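Local structure of hypothetical protein AGR_pAT_315 (Agrobacterium tumefaciens str. C58, 1VQY) at residues I41-L46 with L82-W88; L33-G38 with F91-L95. The protein is of unknown function but belongs to the NIPSNAP family and adopts the dimeric alpha-beta barrel (ferredoxin-like) type of fold. Residues are numbered along the deposited sequence.

Contact 1. Residues I41-L46 with L82-W88; sequences IQAPIL and LAEDQRW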
# COMPACT_ATOMS: atom_id res chain seq x y z
N ILE B 41 13.58 0.27 -30.93
CA ILE B 41 14.38 -0.92 -30.61
C ILE B 41 13.51 -2.01 -30.01
O ILE B 41 13.48 -3.14 -30.48
CB ILE B 41 15.47 -0.60 -29.57
CG1 ILE B 41 16.39 0.49 -30.10
CG2 ILE B 41 16.26 -1.87 -29.22
CD1 ILE B 41 17.23 1.16 -29.04
N GLN B 42 12.80 -1.63 -28.96
CA GLN B 42 11.99 -2.51 -28.12
C GLN B 42 10.90 -3.28 -28.89
O GLN B 42 10.81 -4.51 -28.79
CB GLN B 42 11.36 -1.65 -27.00
CG GLN B 42 10.89 -2.40 -25.77
CD GLN B 42 10.52 -1.47 -24.61
OE1 GLN B 42 10.04 -0.35 -24.81
NE2 GLN B 42 10.75 -1.95 -23.38
N ALA B 43 10.07 -2.57 -29.67
CA ALA B 43 8.82 -3.17 -30.20
C ALA B 43 9.02 -4.30 -31.21
O ALA B 43 8.40 -5.35 -31.08
CB ALA B 43 7.88 -2.09 -30.76
N PRO B 44 9.89 -4.09 -32.22
CA PRO B 44 10.17 -5.14 -33.18
C PRO B 44 10.61 -6.47 -32.56
O PRO B 44 10.31 -7.54 -33.12
CB PRO B 44 11.32 -4.55 -34.01
CG PRO B 44 11.12 -3.09 -33.92
CD PRO B 44 10.65 -2.86 -32.53
N ILE B 45 11.30 -6.37 -31.42
CA ILE B 45 11.90 -7.52 -30.73
C ILE B 45 10.87 -8.21 -29.86
O ILE B 45 10.67 -9.41 -29.96
CB ILE B 45 13.11 -7.08 -29.85
CG1 ILE B 45 14.25 -6.59 -30.75
CG2 ILE B 45 13.61 -8.24 -29.01
CD1 ILE B 45 15.50 -6.15 -30.00
N LEU B 46 10.21 -7.44 -29.01
CA LEU B 46 9.17 -8.00 -28.14
C LEU B 46 7.91 -8.36 -28.96
O LEU B 46 7.18 -9.26 -28.61
CB LEU B 46 8.87 -7.04 -26.99
CG LEU B 46 10.10 -6.61 -26.18
CD1 LEU B 46 9.66 -5.72 -25.01
CD2 LEU B 46 10.93 -7.77 -25.68
N LEU B 82 16.13 -8.93 -26.13
CA LEU B 82 16.18 -7.49 -25.93
C LEU B 82 17.36 -7.12 -25.02
O LEU B 82 18.10 -6.19 -25.31
CB LEU B 82 14.86 -6.98 -25.35
CG LEU B 82 14.82 -5.49 -25.06
CD1 LEU B 82 14.99 -4.67 -26.34
CD2 LEU B 82 13.53 -5.13 -24.32
N ALA B 83 17.52 -7.84 -23.92
CA ALA B 83 18.61 -7.61 -23.00
C ALA B 83 19.95 -7.75 -23.72
O ALA B 83 20.93 -7.06 -23.42
CB ALA B 83 18.54 -8.60 -21.82
N GLU B 84 19.96 -8.66 -24.68
CA GLU B 84 21.14 -9.01 -25.46
C GLU B 84 21.42 -8.02 -26.62
O GLU B 84 22.50 -8.03 -27.19
CB GLU B 84 20.92 -10.45 -25.97
CG GLU B 84 21.93 -11.06 -26.91
CD GLU B 84 21.36 -12.30 -27.61
OE1 GLU B 84 20.62 -13.09 -26.97
OE2 GLU B 84 21.63 -12.47 -28.82
N ASP B 85 20.47 -7.15 -26.94
CA ASP B 85 20.63 -6.19 -28.05
C ASP B 85 21.49 -5.01 -27.66
O ASP B 85 21.26 -4.37 -26.64
CB ASP B 85 19.28 -5.67 -28.55
CG ASP B 85 19.43 -4.64 -29.67
OD1 ASP B 85 19.77 -3.48 -29.39
OD2 ASP B 85 19.18 -5.00 -30.83
N GLN B 86 22.46 -4.70 -28.53
CA GLN B 86 23.50 -3.73 -28.26
C GLN B 86 22.99 -2.32 -28.13
O GLN B 86 23.41 -1.60 -27.23
CB GLN B 86 24.52 -3.78 -29.37
CG GLN B 86 25.79 -3.05 -29.05
CD GLN B 86 26.98 -3.78 -29.61
OE1 GLN B 86 27.26 -3.70 -30.81
NE2 GLN B 86 27.68 -4.51 -28.75
N ARG B 87 22.09 -1.91 -29.02
CA ARG B 87 21.44 -0.61 -28.93
C ARG B 87 20.65 -0.48 -27.62
O ARG B 87 20.71 0.56 -26.96
CB ARG B 87 20.50 -0.38 -30.12
CG ARG B 87 21.17 -0.34 -31.52
CD ARG B 87 20.11 -0.38 -32.63
NE ARG B 87 19.29 -1.59 -32.55
CZ ARG B 87 18.09 -1.76 -33.13
NH1 ARG B 87 17.54 -0.80 -33.88
NH2 ARG B 87 17.44 -2.92 -32.97
N TRP B 88 19.94 -1.54 -27.24
CA TRP B 88 19.21 -1.55 -25.97
C TRP B 88 20.16 -1.38 -24.78
O TRP B 88 19.87 -0.64 -23.85
CB TRP B 88 18.37 -2.83 -25.81
CG TRP B 88 17.43 -2.80 -24.65
CD1 TRP B 88 17.55 -3.50 -23.49
CD2 TRP B 88 16.24 -2.01 -24.51
NE1 TRP B 88 16.49 -3.22 -22.64
CE2 TRP B 88 15.68 -2.31 -23.25
CE3 TRP B 88 15.58 -1.10 -25.34
CZ2 TRP B 88 14.50 -1.72 -22.79
CZ3 TRP B 88 14.40 -0.51 -24.89
CH2 TRP B 88 13.88 -0.82 -23.62
O HOH W 1 14.63 -3.58 -32.83

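Contact 2. Residues L33-G38 with F91-L95; sequences LVREEG and FIPRL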
# COMPACT_ATOMS: atom_id res chain seq x y z
N LEU B 33 12.93 9.98 -24.53
CA LEU B 33 13.79 8.83 -24.77
C LEU B 33 13.06 7.67 -25.44
O LEU B 33 13.58 7.08 -26.38
CB LEU B 33 14.41 8.35 -23.46
CG LEU B 33 15.59 9.21 -23.01
CD1 LEU B 33 15.89 8.93 -21.56
CD2 LEU B 33 16.80 8.96 -23.90
N VAL B 34 11.87 7.36 -24.96
CA VAL B 34 11.14 6.23 -25.50
C VAL B 34 10.66 6.58 -26.92
O VAL B 34 10.92 5.82 -27.86
CB VAL B 34 10.00 5.77 -24.56
CG1 VAL B 34 9.19 4.61 -25.19
CG2 VAL B 34 10.58 5.34 -23.21
N ARG B 35 10.01 7.73 -27.07
CA ARG B 35 9.55 8.22 -28.39
C ARG B 35 10.65 8.15 -29.46
O ARG B 35 10.46 7.54 -30.52
CB ARG B 35 9.05 9.67 -28.27
CG ARG B 35 8.52 10.28 -29.58
CD ARG B 35 7.87 11.66 -29.39
NE ARG B 35 6.84 11.61 -28.35
CZ ARG B 35 6.95 12.12 -27.12
NH1 ARG B 35 8.03 12.78 -26.72
NH2 ARG B 35 5.95 11.98 -26.28
N GLU B 36 11.79 8.76 -29.15
CA GLU B 36 12.85 9.00 -30.11
C GLU B 36 13.83 7.84 -30.32
O GLU B 36 14.45 7.76 -31.38
CB GLU B 36 13.63 10.24 -29.70
CG GLU B 36 12.77 11.52 -29.68
CD GLU B 36 13.61 12.79 -29.54
OE1 GLU B 36 14.83 12.70 -29.31
OE2 GLU B 36 13.05 13.89 -29.67
N GLU B 37 13.97 6.95 -29.34
CA GLU B 37 14.92 5.83 -29.43
C GLU B 37 14.35 4.47 -29.03
O GLU B 37 14.42 3.52 -29.81
CB GLU B 37 16.14 6.12 -28.56
CG GLU B 37 16.95 7.28 -29.08
CD GLU B 37 18.08 7.68 -28.16
OE1 GLU B 37 18.95 6.82 -27.86
OE2 GLU B 37 18.10 8.87 -27.75
N GLY B 38 13.78 4.38 -27.83
CA GLY B 38 13.55 3.09 -27.20
C GLY B 38 12.52 2.19 -27.83
O GLY B 38 12.76 0.99 -27.99
N PHE B 91 20.89 2.00 -24.35
CA PHE B 91 19.68 2.82 -24.13
C PHE B 91 19.05 2.69 -22.74
O PHE B 91 18.59 3.69 -22.15
CB PHE B 91 18.60 2.49 -25.18
CG PHE B 91 17.27 3.13 -24.89
CD1 PHE B 91 17.03 4.44 -25.25
CD2 PHE B 91 16.28 2.43 -24.19
CE1 PHE B 91 15.81 5.04 -24.93
CE2 PHE B 91 15.05 3.02 -23.88
CZ PHE B 91 14.82 4.33 -24.25
N ILE B 92 18.99 1.46 -22.23
CA ILE B 92 18.24 1.17 -21.01
C ILE B 92 18.79 1.79 -19.69
O ILE B 92 18.00 2.14 -18.81
CB ILE B 92 17.98 -0.37 -20.88
CG1 ILE B 92 17.02 -0.69 -19.72
CG2 ILE B 92 19.27 -1.13 -20.71
CD1 ILE B 92 15.65 0.01 -19.83
N PRO B 93 20.12 1.97 -19.57
CA PRO B 93 20.60 2.64 -18.37
C PRO B 93 20.15 4.10 -18.29
O PRO B 93 20.00 4.63 -17.19
CB PRO B 93 22.13 2.57 -18.50
CG PRO B 93 22.41 1.58 -19.57
CD PRO B 93 21.23 1.64 -20.48
N ARG B 94 19.97 4.76 -19.43
CA ARG B 94 19.55 6.16 -19.42
C ARG B 94 18.08 6.29 -19.08
O ARG B 94 17.65 7.32 -18.57
CB ARG B 94 19.79 6.81 -20.78
CG ARG B 94 21.23 6.94 -21.17
CD ARG B 94 21.32 7.63 -22.51
NE ARG B 94 21.30 6.67 -23.61
CZ ARG B 94 20.75 6.88 -24.81
NH1 ARG B 94 20.13 8.03 -25.09
NH2 ARG B 94 20.83 5.93 -25.74
N LEU B 95 17.31 5.26 -19.41
CA LEU B 95 15.91 5.25 -19.08
C LEU B 95 15.68 4.83 -17.61
O LEU B 95 14.92 5.46 -16.89
CB LEU B 95 15.17 4.29 -19.99
CG LEU B 95 13.65 4.45 -19.92
CD1 LEU B 95 13.21 5.76 -20.57
CD2 LEU B 95 12.98 3.25 -20.56

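Contact 1. Residues I41-L46 with L82-W88
A largely apolar helix-to-helix contact joins the C-terminal end of helix 27-46 to the corner where helix 72-84 gives way to helix 86-96, in a ferredoxin-like alpha-beta fold of the dimeric alpha-beta barrel clan. Leu82 is the knob: its side chain enters a hole lined by Ile41, Gln42, Ile45 and Leu46, with Leu82 CD1 4.0 Å from Ile45 CD1 and Leu82 CD2 3.9 Å from Leu46 CD2. Leu82, Ile41, Ile45 and Leu46 supply the nonpolar surface that buried packing needs, while Gln42 adds its aliphatic CB-CG portion to the wall, Gln42 CG lying 4.1 Å from Leu82 CD2. Ile41 reaches the other side of the corner, its CG2 4.0 Å from Trp88 CE3 and its CD1 3.8 Å from Arg87 CB. The amide of Gln42 approaches the indole obliquely, with Gln42 NE2 3.3 Å from Trp88 CH2.

Asp85, at the corner, is the N-cap of helix 86-96; its OD1 accepts from Trp88 N at 2.9 Å. Its OD2 also forms a long, weak salt bridge to Arg87 NH2 at 3.5 Å. Arg87 spans the exposed margin, and one water links the helices by donating to Ile41 O at 2.7 Å and accepting from Arg87 NH2 at 2.9 Å. Toward the sheet, Gln42 and Leu46 rest on Trp67 of strand 62-69, and Leu46 also touches Tyr69, while Ile45 packs on Lys81 of helix 72-84.

Contact 2. Residues L33-G38 with F91-L95
Phe91 lays one face of its ring over the backbone of Gly38, the CA standing 3.7 Å from the ring centroid and 21° off its normal, a CH-pi contact. In this ferredoxin-like alpha-beta fold the pair joins helix 27-46 to helix 86-96, whose short segments run antiparallel at 175° with axes 11.3 Å apart. Glycine suits the spot because a CB there would lie only 2.5 Å from Phe91 CZ, a clash. The ring is a knob among Leu33, Val34, Glu37 and Gly38. The hole lies at a wider pi-type turn, where Leu33 O accepts from Gly38 N at 3.1 Å as well as from Glu37 N at 3.0 Å.

Beside the ring, Leu95 extends the apolar patch, its CD1 3.8 Å from Val34 CG2 and 4.1 Å from Leu33 CB. The same turn of helix 27-46 also faces the second subunit, where Arg35 forms a salt bridge with Asp111 and Val34 packs on Phe112, both of the second subunit. Toward solvent the chemistry turns ionic: Glu37 and Arg94 have long, flexible side chains that can meet across the rim, and Arg94 NH2 donates to Glu37 OE1 at 3.0 Å while NH1 reaches the same oxygen at 3.2 Å.

Overall arrangement
Both contacts hold helix 27-46 against helix 86-96, contact 2 midway along the first helix and contact 1 at its C-terminal end, where helix 72-84 joins in. Their centres are 11 Å apart, and the two meet where Trp88 CZ3 lies 3.8 Å from Gly38 O; the Trp88 and Phe91 rings also touch, so the two contacts adjoin through Trp88. Contact 1 is the more buried, an aliphatic knob at a capped helix corner, and its polar link between the segments is a water. Contact 2 is partly buried: an aromatic ring on glycine lies inside, and a direct salt bridge lies at the margin. Along the chain, contact 1 is nested within the loop that contact 2 closes.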